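Local atomic coordinates of Tv2483 (Treponema vincentii, PDB entry 6DET), a protein that binds L-arginine with high selectivity as a lipoprotein, probably serving as the substrate-binding component of an ABC transporter. Residues G102-E107 with S215-T220; L120-I125 with V191-Y196. One frame throughout, in Å; residues are numbered along the deposited sequence.

Contact 1 of 2, residues G102-E107 with S215-T220; sequences GFSVTE and STEYYT. With ARG (arginine), chain B.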
# COMPACT_ATOMS: atom_id res chain seq x y z
N GLY A 102 -1.65 -1.81 -0.54
CA GLY A 102 -0.30 -1.27 -0.52
C GLY A 102 0.21 -0.96 0.87
O GLY A 102 0.76 0.11 1.12
N PHE A 103 0.01 -1.89 1.80
CA PHE A 103 0.41 -1.72 3.19
C PHE A 103 1.93 -1.89 3.34
O PHE A 103 2.46 -2.99 3.10
CB PHE A 103 -0.37 -2.73 4.05
CG PHE A 103 -0.19 -2.55 5.54
CD1 PHE A 103 -1.20 -1.96 6.31
CD2 PHE A 103 0.94 -3.03 6.19
CE1 PHE A 103 -1.03 -1.80 7.67
CE2 PHE A 103 1.10 -2.86 7.56
CZ PHE A 103 0.11 -2.25 8.29
N SER A 104 2.62 -0.84 3.78
CA SER A 104 4.08 -0.86 3.95
C SER A 104 4.54 -1.50 5.27
O SER A 104 4.00 -1.23 6.34
CB SER A 104 4.60 0.56 3.87
OG SER A 104 4.30 1.12 2.61
N VAL A 105 5.56 -2.34 5.18
CA VAL A 105 6.28 -2.76 6.37
C VAL A 105 7.06 -1.59 6.95
O VAL A 105 7.79 -0.89 6.24
CB VAL A 105 7.22 -3.94 6.06
CG1 VAL A 105 7.97 -4.33 7.32
CG2 VAL A 105 6.43 -5.10 5.50
N THR A 106 6.90 -1.35 8.25
CA THR A 106 7.77 -0.47 9.01
C THR A 106 8.15 -1.16 10.30
O THR A 106 7.47 -2.10 10.75
CB THR A 106 7.14 0.88 9.37
OG1 THR A 106 6.14 0.67 10.38
CG2 THR A 106 6.51 1.57 8.14
N GLU A 107 9.23 -0.68 10.91
CA GLU A 107 9.66 -1.27 12.17
C GLU A 107 8.60 -1.07 13.25
O GLU A 107 8.28 -2.00 14.00
CB GLU A 107 11.01 -0.69 12.59
CG GLU A 107 12.17 -1.19 11.71
CD GLU A 107 12.28 -2.71 11.67
OE1 GLU A 107 12.48 -3.33 12.73
OE2 GLU A 107 12.11 -3.29 10.57
N SER A 215 12.45 6.84 0.86
CA SER A 215 12.38 5.59 1.58
C SER A 215 12.51 4.45 0.58
O SER A 215 12.18 4.59 -0.60
CB SER A 215 11.05 5.45 2.33
OG SER A 215 10.09 4.94 1.43
N THR A 216 12.96 3.31 1.08
CA THR A 216 12.87 2.07 0.33
C THR A 216 12.19 1.06 1.25
O THR A 216 12.52 0.98 2.43
CB THR A 216 14.25 1.59 -0.14
OG1 THR A 216 14.13 0.28 -0.70
CG2 THR A 216 15.23 1.56 0.99
N GLU A 217 11.21 0.35 0.71
CA GLU A 217 10.22 -0.34 1.53
C GLU A 217 9.83 -1.65 0.88
O GLU A 217 10.12 -1.91 -0.29
CB GLU A 217 8.90 0.47 1.69
CG GLU A 217 9.01 1.88 2.08
CD GLU A 217 7.68 2.64 2.07
OE1 GLU A 217 7.71 3.80 2.53
OE2 GLU A 217 6.64 2.18 1.53
N TYR A 218 9.09 -2.44 1.66
CA TYR A 218 8.35 -3.59 1.19
C TYR A 218 6.88 -3.42 1.53
O TYR A 218 6.54 -2.83 2.56
CB TYR A 218 8.82 -4.88 1.84
CG TYR A 218 10.31 -5.04 1.74
CD1 TYR A 218 10.89 -5.47 0.55
CD2 TYR A 218 11.13 -4.75 2.81
CE1 TYR A 218 12.26 -5.60 0.45
CE2 TYR A 218 12.50 -4.89 2.72
CZ TYR A 218 13.06 -5.31 1.54
OH TYR A 218 14.43 -5.45 1.44
N TYR A 219 6.03 -3.92 0.65
CA TYR A 219 4.60 -4.03 0.88
C TYR A 219 4.32 -5.42 1.44
O TYR A 219 5.00 -6.39 1.07
CB TYR A 219 3.81 -3.88 -0.42
CG TYR A 219 3.59 -2.45 -0.94
CD1 TYR A 219 3.84 -1.34 -0.15
CD2 TYR A 219 3.04 -2.28 -2.18
CE1 TYR A 219 3.53 -0.03 -0.64
CE2 TYR A 219 2.75 -1.01 -2.69
CZ TYR A 219 3.00 0.10 -1.91
OH TYR A 219 2.65 1.34 -2.41
N THR A 220 3.29 -5.51 2.26
CA THR A 220 2.85 -6.76 2.86
C THR A 220 1.33 -6.75 2.95
O THR A 220 0.66 -5.79 2.50
CB THR A 220 3.50 -6.94 4.25
OG1 THR A 220 3.17 -8.22 4.81
CG2 THR A 220 3.07 -5.86 5.20
N ARG B . 1.90 2.40 1.84
CA ARG B . 0.85 3.19 2.54
C ARG B . 0.70 2.68 3.97
O ARG B . 1.10 1.53 4.23
CB ARG B . -0.49 3.09 1.81
CG ARG B . -0.50 3.74 0.43
CD ARG B . -1.82 3.56 -0.32
NE ARG B . -2.90 4.24 0.37
CZ ARG B . -3.87 3.63 1.04
NH1 ARG B . -4.77 4.40 1.67
NH2 ARG B . -3.94 2.30 1.12
OXT ARG B . 0.16 3.39 4.82
O HOH W 1 -0.93 -4.52 0.63
O HOH W 2 9.71 -1.87 4.49
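S104 faces Y219 as a non-hydrogen-bonded antiparallel pair, although the end-to-end directions of the touching parts, 102-105 and 217-220, differ by 108°. Backbone bonds flank the pair: T220 N gives to F103 O, and V105 N reaches Y218 O at 2.8 Å. Two waters extend the seam, one linking F103 N to T220 O, the other V105 O to Y218 N. At G102 the chain turns a corner, and G102 CA lies over one face of the Y219 ring, 3.7 Å from the centroid, a CH-pi contact nearly along the ring normal. The same ring has S104 OG at its edge, in plane.

This is the amino-acid site of a family 3 solute-binding protein, where segment 102-107 meets the main-chain end of the bound arginine. S104 N donates to the ligand carboxylate oxygen O at an almost straight 173°, while the ligand N gives hydrogen bonds to G102 O at 2.7 Å and to S104 OG. With OG turned back beside its own backbone N (chi1 -61°), S104 also donates from OG to E217 OE2 at 2.8 Å, meeting it from above the carboxylate plane. By gripping the ligand-binding S104 OG, E217 acts from the second shell; N122 ND2 also serves its OE2, and K124 and S215 OG hold OE1. V105 CG2 presses against T220 CG2 at a tight 3.5 Å, the two side chains crossing at about a right angle.

Contact 2 of 2, residues L120-I125 with V191-Y196; sequences LQNAKI and VVDLIY. With ARG (arginine), chain B.
K124 and D193 form a non-hydrogen-bonded antiparallel pair, their side chains lying side by side and pointing the same way. I125 and V192 follow as a hydrogen-bonded pair on the other face, each N donating to the other's O, and I125 CG1 packs on V192 CG2 at 3.7 Å. Strands 120-125 and 191-193 run antiparallel at 162°; beyond D193 segment 191-196 turns into a short, weakly bonded helix.

From CB outward, K124 first meets V191: K124 CB lies 4.0 Å from V191 CG1, and CG and CD remain close to that methyl, CG also nearing D193 OD1. CE comes nearer to the carboxylate than to V191, and a bend at the last torsion (chi4 35°) brings NZ to the aspartate. K124 NZ meets D193 OD1 at 3.1 Å, from the syn side, 22° out of the carboxylate plane, as a salt bridge; NZ also forms a salt bridge, its stronger one, with E217.

At the strand-to-helix turn, A123 O accepts L194 N at 2.8 Å. N122, its CG anti to the backbone N, swings its amide across D193 so that N122 OD1 takes I195 N at 3.0 Å, while ND2 serves E217.

The other oxygen of D193, OD2, accepts from the ligand N at 2.8 Å and is probably also hydrogen-bonded to Y219 OH. A carboxylate held by lysine on one oxygen and facing the ligand's amino group with the other probably remains ionised, which would favour the ammonium form of the ligand's alpha-amino group.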
# COMPACT_ATOMS: atom_id res chain seq x y z
N LEU A 120 5.83 -7.06 -2.71
CA LEU A 120 6.32 -6.03 -3.63
C LEU A 120 7.34 -5.16 -2.91
O LEU A 120 7.27 -5.00 -1.69
CB LEU A 120 5.21 -5.09 -4.14
CG LEU A 120 4.16 -5.65 -5.11
CD1 LEU A 120 3.01 -4.67 -5.32
CD2 LEU A 120 4.86 -6.02 -6.43
N GLN A 121 8.30 -4.59 -3.68
CA GLN A 121 9.11 -3.48 -3.21
C GLN A 121 8.42 -2.18 -3.53
O GLN A 121 7.65 -2.08 -4.49
CB GLN A 121 10.49 -3.46 -3.88
CG GLN A 121 11.44 -4.44 -3.32
CD GLN A 121 12.78 -4.27 -4.00
OE1 GLN A 121 12.90 -4.59 -5.17
NE2 GLN A 121 13.73 -3.68 -3.30
N ASN A 122 8.68 -1.17 -2.71
CA ASN A 122 8.14 0.15 -2.96
C ASN A 122 9.16 1.18 -2.49
O ASN A 122 10.12 0.87 -1.77
CB ASN A 122 6.81 0.35 -2.24
CG ASN A 122 6.26 1.73 -2.44
OD1 ASN A 122 5.97 2.14 -3.58
ND2 ASN A 122 6.13 2.48 -1.33
N ALA A 123 8.96 2.41 -2.94
CA ALA A 123 9.73 3.54 -2.48
C ALA A 123 8.76 4.71 -2.37
O ALA A 123 7.86 4.83 -3.19
CB ALA A 123 10.85 3.89 -3.43
N LYS A 124 8.95 5.53 -1.35
CA LYS A 124 8.25 6.81 -1.27
C LYS A 124 9.06 7.82 -2.07
O LYS A 124 10.27 7.92 -1.91
CB LYS A 124 8.12 7.25 0.17
CG LYS A 124 6.92 6.53 0.85
CD LYS A 124 6.77 6.85 2.30
CE LYS A 124 5.55 6.16 2.91
NZ LYS A 124 5.28 4.81 2.34
N ILE A 125 8.36 8.58 -2.90
CA ILE A 125 8.96 9.57 -3.78
C ILE A 125 8.24 10.90 -3.57
O ILE A 125 7.09 10.94 -3.11
CB ILE A 125 8.89 9.13 -5.25
CG1 ILE A 125 7.44 8.87 -5.66
CG2 ILE A 125 9.70 7.85 -5.43
CD1 ILE A 125 7.23 8.59 -7.11
N VAL A 191 4.11 13.52 -1.13
CA VAL A 191 4.70 12.18 -1.03
C VAL A 191 3.70 11.17 -1.58
O VAL A 191 2.51 11.19 -1.20
CB VAL A 191 5.07 11.82 0.42
CG1 VAL A 191 5.62 10.38 0.48
CG2 VAL A 191 6.06 12.76 0.96
N VAL A 192 4.16 10.29 -2.46
CA VAL A 192 3.33 9.20 -2.97
C VAL A 192 4.20 7.95 -2.99
O VAL A 192 5.43 8.02 -2.87
CB VAL A 192 2.76 9.50 -4.37
CG1 VAL A 192 1.82 10.70 -4.33
CG2 VAL A 192 3.88 9.78 -5.38
N ASP A 193 3.54 6.79 -3.10
CA ASP A 193 4.27 5.53 -3.26
C ASP A 193 4.52 5.32 -4.75
O ASP A 193 3.61 5.48 -5.58
CB ASP A 193 3.51 4.32 -2.71
CG ASP A 193 3.41 4.29 -1.19
OD1 ASP A 193 4.05 5.11 -0.49
OD2 ASP A 193 2.69 3.39 -0.68
N LEU A 194 5.75 4.94 -5.07
CA LEU A 194 6.09 4.62 -6.45
C LEU A 194 5.11 3.62 -7.06
O LEU A 194 4.64 3.82 -8.18
CB LEU A 194 7.52 4.05 -6.50
CG LEU A 194 8.02 3.66 -7.89
CD1 LEU A 194 8.11 4.89 -8.78
CD2 LEU A 194 9.39 3.01 -7.75
N ILE A 195 4.78 2.54 -6.33
CA ILE A 195 4.05 1.42 -6.93
C ILE A 195 2.71 1.87 -7.51
O ILE A 195 2.34 1.48 -8.63
CB ILE A 195 3.86 0.28 -5.90
CG1 ILE A 195 5.18 -0.50 -5.75
CG2 ILE A 195 2.72 -0.64 -6.29
CD1 ILE A 195 5.51 -1.44 -6.95
N TYR A 196 1.94 2.65 -6.75
CA TYR A 196 0.62 3.02 -7.27
C TYR A 196 0.70 4.21 -8.21
O TYR A 196 -0.32 4.56 -8.82
CB TYR A 196 -0.40 3.28 -6.13
CG TYR A 196 -0.18 4.47 -5.20
CD1 TYR A 196 0.04 4.29 -3.83
CD2 TYR A 196 -0.28 5.78 -5.68
CE1 TYR A 196 0.20 5.36 -2.99
CE2 TYR A 196 -0.11 6.86 -4.86
CZ TYR A 196 0.12 6.67 -3.52
OH TYR A 196 0.27 7.77 -2.70
N ARG B . 1.90 2.40 1.84
CA ARG B . 0.85 3.19 2.54
C ARG B . 0.70 2.68 3.97
O ARG B . 1.10 1.53 4.23
CB ARG B . -0.49 3.09 1.81
CG ARG B . -0.50 3.74 0.43
CD ARG B . -1.82 3.56 -0.32
NE ARG B . -2.90 4.24 0.37
CZ ARG B . -3.87 3.63 1.04
NH1 ARG B . -4.77 4.40 1.67
NH2 ARG B . -3.94 2.30 1.12
OXT ARG B . 0.16 3.39 4.82

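How the contacts relate
Strands 215-223 and 120-129 are neighbours in one sheet, and the centres of contacts 1 and 2 are about 9 Å apart; along the chain, contact 2 is nested within the loop that contact 1 closes. Two polar links join them: E217 OE1 to K124 NZ, a salt bridge of 2.6 Å, and Y219 OH to D193 OD2, a probable hydrogen bond of 2.7 Å. Both contacts converge on the ligand's amino nitrogen, contact 1 offering a carbonyl and a hydroxyl, contact 2 a carboxylate. Only contact 1 of the two also binds the ligand carboxylate, whereas Y196 of contact 2 touches the ligand's aliphatic part, Y196 CE1 lying 3.8 Å from the arginine CD.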